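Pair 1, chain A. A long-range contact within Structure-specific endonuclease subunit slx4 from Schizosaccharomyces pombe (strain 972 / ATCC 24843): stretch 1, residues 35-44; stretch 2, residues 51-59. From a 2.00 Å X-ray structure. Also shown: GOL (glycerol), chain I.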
# COMPACT_ATOMS: atom_id res chain seq x y z
N ASP A 35 -11.07 6.77 -6.34
CA ASP A 35 -12.48 7.05 -6.66
C ASP A 35 -13.33 6.00 -5.93
O ASP A 35 -13.31 4.82 -6.28
CB ASP A 35 -12.72 7.01 -8.18
CG ASP A 35 -14.19 7.26 -8.56
OD1 ASP A 35 -15.12 6.75 -7.89
OD2 ASP A 35 -14.42 7.94 -9.58
N VAL A 36 -14.07 6.43 -4.91
CA VAL A 36 -14.80 5.51 -4.03
C VAL A 36 -15.82 4.65 -4.79
O VAL A 36 -15.88 3.44 -4.58
CB VAL A 36 -15.45 6.24 -2.86
CG1 VAL A 36 -16.23 5.27 -2.00
CG2 VAL A 36 -14.38 6.87 -2.03
N GLU A 37 -16.59 5.29 -5.67
CA GLU A 37 -17.55 4.57 -6.51
C GLU A 37 -16.88 3.55 -7.42
O GLU A 37 -17.35 2.42 -7.53
CB GLU A 37 -18.43 5.55 -7.30
CG GLU A 37 -19.54 6.17 -6.43
CD GLU A 37 -20.06 7.51 -6.95
OE1 GLU A 37 -20.05 7.73 -8.18
OE2 GLU A 37 -20.48 8.34 -6.11
N GLU A 38 -15.76 3.92 -8.05
CA GLU A 38 -15.01 2.97 -8.88
C GLU A 38 -14.45 1.81 -8.04
O GLU A 38 -14.53 0.65 -8.46
CB GLU A 38 -13.90 3.67 -9.67
CG GLU A 38 -14.40 4.47 -10.89
CD GLU A 38 -13.28 5.23 -11.61
OE1 GLU A 38 -12.09 4.87 -11.45
OE2 GLU A 38 -13.60 6.19 -12.35
N PHE A 39 -13.93 2.15 -6.86
CA PHE A 39 -13.37 1.19 -5.88
C PHE A 39 -14.43 0.17 -5.44
O PHE A 39 -14.14 -1.04 -5.39
CB PHE A 39 -12.82 1.96 -4.67
CG PHE A 39 -12.05 1.10 -3.64
CD1 PHE A 39 -11.21 0.04 -4.04
CD2 PHE A 39 -12.12 1.42 -2.29
CE1 PHE A 39 -10.49 -0.71 -3.09
CE2 PHE A 39 -11.39 0.69 -1.33
CZ PHE A 39 -10.57 -0.39 -1.74
N GLN A 40 -15.64 0.64 -5.15
CA GLN A 40 -16.73 -0.25 -4.79
C GLN A 40 -16.97 -1.32 -5.87
O GLN A 40 -17.12 -2.51 -5.55
CB GLN A 40 -18.01 0.55 -4.52
CG GLN A 40 -19.20 -0.28 -4.04
CD GLN A 40 -20.43 0.58 -3.78
OE1 GLN A 40 -20.79 1.41 -4.61
NE2 GLN A 40 -21.06 0.39 -2.62
N LEU A 41 -16.98 -0.90 -7.13
CA LEU A 41 -17.14 -1.82 -8.27
C LEU A 41 -15.94 -2.75 -8.41
O LEU A 41 -16.10 -3.95 -8.67
CB LEU A 41 -17.38 -1.03 -9.57
CG LEU A 41 -18.68 -0.23 -9.66
CD1 LEU A 41 -18.56 0.94 -10.66
CD2 LEU A 41 -19.83 -1.15 -10.05
N TRP A 42 -14.74 -2.19 -8.22
CA TRP A 42 -13.51 -2.99 -8.25
C TRP A 42 -13.58 -4.08 -7.19
O TRP A 42 -13.30 -5.25 -7.46
CB TRP A 42 -12.30 -2.07 -8.02
CG TRP A 42 -10.90 -2.71 -8.13
CD1 TRP A 42 -10.13 -2.82 -9.26
CD2 TRP A 42 -10.09 -3.22 -7.05
NE1 TRP A 42 -8.92 -3.41 -8.96
CE2 TRP A 42 -8.87 -3.66 -7.62
CE3 TRP A 42 -10.29 -3.36 -5.67
CZ2 TRP A 42 -7.84 -4.23 -6.84
CZ3 TRP A 42 -9.27 -3.93 -4.89
CH2 TRP A 42 -8.06 -4.36 -5.49
N LEU A 43 -13.98 -3.71 -5.97
CA LEU A 43 -14.16 -4.70 -4.92
C LEU A 43 -15.20 -5.76 -5.29
O LEU A 43 -15.01 -6.94 -5.03
CB LEU A 43 -14.53 -4.04 -3.58
CG LEU A 43 -13.42 -3.17 -2.98
CD1 LEU A 43 -13.97 -2.29 -1.86
CD2 LEU A 43 -12.25 -4.07 -2.53
N LYS A 44 -16.31 -5.32 -5.87
CA LYS A 44 -17.38 -6.25 -6.25
C LYS A 44 -16.86 -7.34 -7.21
O LYS A 44 -17.12 -8.53 -7.02
CB LYS A 44 -18.55 -5.48 -6.85
CG LYS A 44 -19.77 -6.34 -7.19
CD LYS A 44 -20.87 -5.46 -7.78
CE LYS A 44 -21.96 -6.33 -8.43
NZ LYS A 44 -23.09 -5.46 -8.89
N SER A 51 -20.54 -1.37 1.28
CA SER A 51 -21.22 -0.10 1.07
C SER A 51 -20.21 1.02 0.91
O SER A 51 -19.05 0.89 1.31
CB SER A 51 -22.10 0.20 2.29
OG SER A 51 -21.28 0.35 3.45
N LEU A 52 -20.67 2.13 0.35
CA LEU A 52 -19.88 3.36 0.30
C LEU A 52 -19.51 3.89 1.69
O LEU A 52 -18.41 4.41 1.88
CB LEU A 52 -20.58 4.44 -0.52
CG LEU A 52 -20.69 4.19 -2.03
CD1 LEU A 52 -21.29 5.43 -2.74
CD2 LEU A 52 -19.32 3.84 -2.63
N ASP A 53 -20.42 3.74 2.66
CA ASP A 53 -20.10 4.12 4.05
C ASP A 53 -18.95 3.30 4.63
O ASP A 53 -18.07 3.84 5.31
CB ASP A 53 -21.33 4.00 4.96
CG ASP A 53 -22.34 5.14 4.75
OD1 ASP A 53 -22.01 6.14 4.08
OD2 ASP A 53 -23.47 5.02 5.26
N LEU A 54 -18.95 2.00 4.35
CA LEU A 54 -17.89 1.12 4.81
C LEU A 54 -16.55 1.49 4.16
O LEU A 54 -15.50 1.40 4.79
CB LEU A 54 -18.23 -0.34 4.51
CG LEU A 54 -18.97 -1.10 5.61
CD1 LEU A 54 -19.19 -2.55 5.20
CD2 LEU A 54 -18.21 -1.02 6.92
N ILE A 55 -16.61 1.91 2.90
CA ILE A 55 -15.40 2.31 2.16
C ILE A 55 -14.86 3.62 2.69
O ILE A 55 -13.68 3.72 3.00
CB ILE A 55 -15.64 2.37 0.63
CG1 ILE A 55 -15.83 0.95 0.09
CG2 ILE A 55 -14.46 3.06 -0.08
CD1 ILE A 55 -16.48 0.89 -1.29
N LYS A 56 -15.73 4.61 2.85
CA LYS A 56 -15.33 5.91 3.39
C LYS A 56 -14.71 5.78 4.77
O LYS A 56 -13.68 6.41 5.05
CB LYS A 56 -16.50 6.90 3.38
CG LYS A 56 -16.99 7.22 1.97
CD LYS A 56 -18.30 8.00 1.96
CE LYS A 56 -18.69 8.35 0.53
NZ LYS A 56 -20.02 9.04 0.45
N SER A 57 -15.32 4.96 5.64
CA SER A 57 -14.80 4.79 7.01
C SER A 57 -13.49 4.03 7.01
O SER A 57 -12.60 4.33 7.80
CB SER A 57 -15.82 4.13 7.96
OG SER A 57 -16.20 2.82 7.53
N TRP A 58 -13.37 3.06 6.11
CA TRP A 58 -12.13 2.31 5.92
C TRP A 58 -11.02 3.28 5.48
O TRP A 58 -9.96 3.31 6.10
CB TRP A 58 -12.34 1.17 4.90
CG TRP A 58 -11.12 0.36 4.64
CD1 TRP A 58 -10.62 -0.68 5.38
CD2 TRP A 58 -10.23 0.51 3.52
NE1 TRP A 58 -9.47 -1.17 4.80
CE2 TRP A 58 -9.22 -0.45 3.66
CE3 TRP A 58 -10.21 1.38 2.42
CZ2 TRP A 58 -8.17 -0.58 2.72
CZ3 TRP A 58 -9.19 1.24 1.48
CH2 TRP A 58 -8.18 0.26 1.65
N CYS A 59 -11.29 4.07 4.44
CA CYS A 59 -10.31 5.03 3.94
C CYS A 59 -9.87 5.99 5.04
O CYS A 59 -8.66 6.25 5.22
CB CYS A 59 -10.83 5.84 2.74
SG CYS A 59 -11.11 4.97 1.18
C1 GOL I . -24.28 3.46 -1.92
O1 GOL I . -24.18 2.81 -3.17
C2 GOL I . -24.16 2.44 -0.80
O2 GOL I . -23.00 1.66 -1.00
C3 GOL I . -25.38 1.53 -0.81
O3 GOL I . -25.97 1.51 0.47

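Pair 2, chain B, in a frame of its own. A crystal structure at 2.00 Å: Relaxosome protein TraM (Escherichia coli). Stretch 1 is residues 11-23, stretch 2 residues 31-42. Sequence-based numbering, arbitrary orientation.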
# COMPACT_ATOMS: atom_id res chain seq x y z
N ALA B 11 -8.01 -10.32 -9.50
CA ALA B 11 -6.79 -10.51 -8.72
C ALA B 11 -5.95 -11.64 -9.31
O ALA B 11 -4.76 -11.47 -9.55
CB ALA B 11 -7.12 -10.81 -7.27
N TYR B 12 -6.58 -12.77 -9.55
CA TYR B 12 -5.88 -13.91 -10.09
C TYR B 12 -5.15 -13.53 -11.39
O TYR B 12 -3.96 -13.82 -11.54
CB TYR B 12 -6.85 -15.08 -10.33
CG TYR B 12 -6.17 -16.29 -10.92
CD1 TYR B 12 -5.58 -17.25 -10.10
CD2 TYR B 12 -6.09 -16.47 -12.29
CE1 TYR B 12 -4.94 -18.35 -10.65
CE2 TYR B 12 -5.46 -17.56 -12.84
CZ TYR B 12 -4.89 -18.50 -12.02
OH TYR B 12 -4.27 -19.59 -12.59
N GLU B 13 -5.86 -12.85 -12.29
CA GLU B 13 -5.27 -12.35 -13.54
C GLU B 13 -4.05 -11.46 -13.32
O GLU B 13 -3.04 -11.60 -14.02
CB GLU B 13 -6.32 -11.58 -14.35
CG GLU B 13 -7.38 -12.44 -15.02
CD GLU B 13 -8.44 -11.61 -15.72
OE1 GLU B 13 -8.48 -10.38 -15.53
OE2 GLU B 13 -9.25 -12.20 -16.47
N LYS B 14 -4.15 -10.54 -12.36
CA LYS B 14 -3.06 -9.61 -12.07
C LYS B 14 -1.80 -10.35 -11.61
O LYS B 14 -0.69 -9.94 -11.94
CB LYS B 14 -3.48 -8.57 -11.01
CG LYS B 14 -4.60 -7.62 -11.43
CD LYS B 14 -4.12 -6.60 -12.44
CE LYS B 14 -2.87 -5.87 -11.94
NZ LYS B 14 -2.55 -4.67 -12.77
N ILE B 15 -1.97 -11.42 -10.83
CA ILE B 15 -0.82 -12.23 -10.42
C ILE B 15 -0.10 -12.83 -11.62
O ILE B 15 1.13 -12.84 -11.68
CB ILE B 15 -1.21 -13.39 -9.48
CG1 ILE B 15 -2.22 -12.94 -8.42
CG2 ILE B 15 0.04 -13.99 -8.85
CD1 ILE B 15 -1.73 -11.81 -7.61
N ASN B 16 -0.86 -13.35 -12.57
CA ASN B 16 -0.29 -13.89 -13.80
C ASN B 16 0.55 -12.88 -14.55
O ASN B 16 1.63 -13.19 -15.04
CB ASN B 16 -1.39 -14.42 -14.71
CG ASN B 16 -1.93 -15.75 -14.23
OD1 ASN B 16 -1.28 -16.45 -13.46
ND2 ASN B 16 -3.12 -16.12 -14.72
N ALA B 17 0.04 -11.65 -14.64
CA ALA B 17 0.75 -10.57 -15.34
C ALA B 17 2.04 -10.21 -14.61
O ALA B 17 3.04 -9.87 -15.23
CB ALA B 17 -0.14 -9.36 -15.47
N ILE B 18 2.03 -10.30 -13.28
CA ILE B 18 3.24 -10.09 -12.50
C ILE B 18 4.27 -11.12 -12.92
O ILE B 18 5.39 -10.77 -13.26
CB ILE B 18 3.02 -10.21 -10.98
CG1 ILE B 18 2.00 -9.18 -10.49
CG2 ILE B 18 4.35 -10.02 -10.24
CD1 ILE B 18 2.49 -7.78 -10.57
N ILE B 19 3.85 -12.38 -12.91
CA ILE B 19 4.68 -13.51 -13.32
C ILE B 19 5.34 -13.25 -14.68
O ILE B 19 6.55 -13.44 -14.84
CB ILE B 19 3.85 -14.81 -13.41
CG1 ILE B 19 3.31 -15.21 -12.03
CG2 ILE B 19 4.68 -15.94 -14.01
CD1 ILE B 19 2.37 -16.40 -12.06
N GLU B 20 4.54 -12.79 -15.64
CA GLU B 20 5.02 -12.52 -17.00
C GLU B 20 6.03 -11.38 -17.05
O GLU B 20 7.05 -11.47 -17.73
CB GLU B 20 3.84 -12.21 -17.92
CG GLU B 20 3.15 -13.44 -18.49
CD GLU B 20 3.96 -14.08 -19.61
OE1 GLU B 20 4.88 -13.42 -20.15
OE2 GLU B 20 3.66 -15.25 -19.96
N LYS B 21 5.72 -10.29 -16.35
CA LYS B 21 6.58 -9.11 -16.32
C LYS B 21 7.92 -9.42 -15.65
O LYS B 21 8.95 -8.85 -16.02
CB LYS B 21 5.87 -7.96 -15.60
CG LYS B 21 6.58 -6.63 -15.67
CD LYS B 21 5.68 -5.50 -15.20
CE LYS B 21 6.29 -4.14 -15.46
NZ LYS B 21 5.33 -3.01 -15.25
N ARG B 22 7.90 -10.31 -14.66
CA ARG B 22 9.12 -10.75 -14.00
C ARG B 22 9.98 -11.55 -14.98
O ARG B 22 11.17 -11.26 -15.13
CB ARG B 22 8.81 -11.59 -12.77
CG ARG B 22 8.01 -10.88 -11.68
CD ARG B 22 8.91 -10.24 -10.63
NE ARG B 22 8.32 -10.32 -9.29
CZ ARG B 22 8.59 -11.29 -8.42
NH1 ARG B 22 9.42 -12.26 -8.75
NH2 ARG B 22 8.02 -11.29 -7.22
N ARG B 23 9.38 -12.52 -15.66
CA ARG B 23 10.11 -13.34 -16.63
C ARG B 23 10.63 -12.52 -17.82
O ARG B 23 11.41 -13.01 -18.64
CB ARG B 23 9.21 -14.48 -17.14
N ASP B 31 10.86 -20.58 -11.55
CA ASP B 31 10.87 -19.49 -10.57
C ASP B 31 9.75 -18.50 -10.88
O ASP B 31 9.12 -18.60 -11.93
CB ASP B 31 12.23 -18.79 -10.56
N VAL B 32 9.51 -17.56 -9.97
CA VAL B 32 8.37 -16.62 -10.02
C VAL B 32 7.03 -17.35 -10.23
O VAL B 32 6.08 -16.81 -10.81
CB VAL B 32 8.59 -15.48 -11.08
CG1 VAL B 32 8.23 -15.89 -12.53
CG2 VAL B 32 7.80 -14.25 -10.68
N SER B 33 6.95 -18.56 -9.70
CA SER B 33 5.71 -19.33 -9.68
C SER B 33 4.53 -18.54 -9.08
O SER B 33 4.72 -17.53 -8.39
CB SER B 33 5.90 -20.61 -8.89
OG SER B 33 6.29 -20.31 -7.56
N PHE B 34 3.32 -19.01 -9.36
CA PHE B 34 2.13 -18.31 -8.91
C PHE B 34 2.13 -18.19 -7.39
O PHE B 34 1.93 -17.10 -6.83
CB PHE B 34 0.86 -19.03 -9.39
CG PHE B 34 -0.41 -18.31 -9.03
CD1 PHE B 34 -1.02 -18.53 -7.80
CD2 PHE B 34 -1.00 -17.42 -9.90
CE1 PHE B 34 -2.19 -17.86 -7.46
CE2 PHE B 34 -2.17 -16.76 -9.56
CZ PHE B 34 -2.76 -16.98 -8.35
N SER B 35 2.37 -19.31 -6.72
CA SER B 35 2.29 -19.36 -5.26
C SER B 35 3.32 -18.46 -4.62
O SER B 35 3.02 -17.75 -3.68
CB SER B 35 2.48 -20.80 -4.76
OG SER B 35 1.40 -21.62 -5.16
N ALA B 36 4.54 -18.49 -5.13
CA ALA B 36 5.62 -17.69 -4.57
C ALA B 36 5.24 -16.21 -4.60
O ALA B 36 5.42 -15.49 -3.62
CB ALA B 36 6.92 -17.93 -5.32
N THR B 37 4.68 -15.78 -5.73
CA THR B 37 4.26 -14.41 -5.93
C THR B 37 3.08 -14.06 -5.03
O THR B 37 3.08 -13.02 -4.37
CB THR B 37 3.91 -14.15 -7.41
OG1 THR B 37 5.10 -14.22 -8.18
CG2 THR B 37 3.30 -12.77 -7.60
N ALA B 38 2.08 -14.93 -5.01
CA ALA B 38 0.92 -14.77 -4.15
C ALA B 38 1.32 -14.65 -2.69
O ALA B 38 0.81 -13.80 -1.96
CB ALA B 38 -0.04 -15.95 -4.34
N SER B 39 2.23 -15.50 -2.27
CA SER B 39 2.68 -15.53 -0.89
C SER B 39 3.44 -14.25 -0.58
O SER B 39 3.32 -13.67 0.51
CB SER B 39 3.54 -16.78 -0.67
OG SER B 39 4.23 -16.72 0.56
N MET B 40 4.20 -13.79 -1.56
CA MET B 40 4.97 -12.56 -1.42
C MET B 40 4.04 -11.37 -1.28
O MET B 40 4.32 -10.45 -0.53
CB MET B 40 5.91 -12.37 -2.62
CG MET B 40 6.94 -11.25 -2.43
SD MET B 40 6.95 -10.07 -3.80
CE MET B 40 5.40 -9.25 -3.50
N LEU B 41 2.94 -11.40 -2.01
CA LEU B 41 2.00 -10.30 -1.98
C LEU B 41 1.21 -10.26 -0.68
O LEU B 41 0.85 -9.17 -0.20
CB LEU B 41 1.07 -10.37 -3.18
CG LEU B 41 1.66 -9.99 -4.53
CD1 LEU B 41 0.68 -10.35 -5.59
CD2 LEU B 41 1.99 -8.50 -4.58
N LEU B 42 0.98 -11.43 -0.10
CA LEU B 42 0.24 -11.56 1.15
C LEU B 42 1.08 -11.05 2.32
O LEU B 42 0.56 -10.38 3.23
CB LEU B 42 -0.18 -13.02 1.38
CG LEU B 42 -0.81 -13.42 2.73
CD1 LEU B 42 -1.96 -12.55 3.11
CD2 LEU B 42 -1.27 -14.84 2.65

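Pairs 1 and 2 share one backbone arrangement: two helices cross steeply, at 108° in pair 1 and 110° in pair 2, with axes approaching to 10.1 and 9.8 Å, and 14 central residues superpose with an RMSD of 0.3 Å. Helix 36-44 of pair 1 overlays part of helix 11-23 of pair 2, and helix 52-59 overlays the start of helix 34-42. No hydrogen bond links the two stretches in either pair, so packing of side chains dominates both contacts.

The central knob is Ile A55 in pair 1 and Thr B37 in pair 2, two beta-branched residues with chi1 in m and side-chain centres 0.6 Å apart. Ile A55 sits among Val A36, Phe A39, Gln A40 and Leu A43; Thr B37 sits among the matching Ile B15, Ile B18, Ile B19 and Arg B22. Ile A55 CG2 lies 3.4 Å from Val A36 CG1 and 3.6 Å from Phe A39 CD2, at the edge of that ring, while its CD1 reaches Gln A40 CB at 3.6 Å. Thr B37 is shorter: its CG2 meets Ile B15 CG2 at 3.7 Å and Ile B18 CG2 at 4.0 Å, and its OG1 donates a weak hydrogen bond to Ser B33 O (3.3 Å) within its own stretch.

One turn earlier, Leu A52 matches Phe B34. Leu A52 CD2 touches Val A36 CG1 at 3.5 Å. The larger Phe B34 is a second knob, among Tyr B12, Ile B15, Asn B16 and Ile B19; Ile B15 CG2 lies over its face, 4.0 Å from the ring centroid, and Tyr B12 CD1 approaches Phe B34 CZ obliquely at 3.3 Å.

Gln A40 and Ile B19 coincide to 0.1 Å at CA but differ in chemistry. Gln A40 NE2 and Leu A52 N, both donors, each hydrogen-bond to glycerol O2, at 2.8 and 2.7 Å, so the ligand bridges the stretches. Ile B19 instead packs its CG2 against Val B32 CG1 (3.8 Å) and its CD1 against Phe B34 CB (4.0 Å).

Farther along, Phe A39 CE2 meets Trp A58 CZ3 at 3.6 Å, their planes inclined at 38°. At the matching positions stand Ile B18 and Met B40, but Met B40 SD is approached by Arg B22 NH2 (3.8 Å), near the guanidinium plane. Pair 2 buries more surface, 592 against 454 Å², with Phe B34 and Val B32 its largest contributors. Before the second helix, Ser A51 OG accepts a capping bond from Leu A54 N (3.0 Å); Ser B33 matches it at the N-cap position.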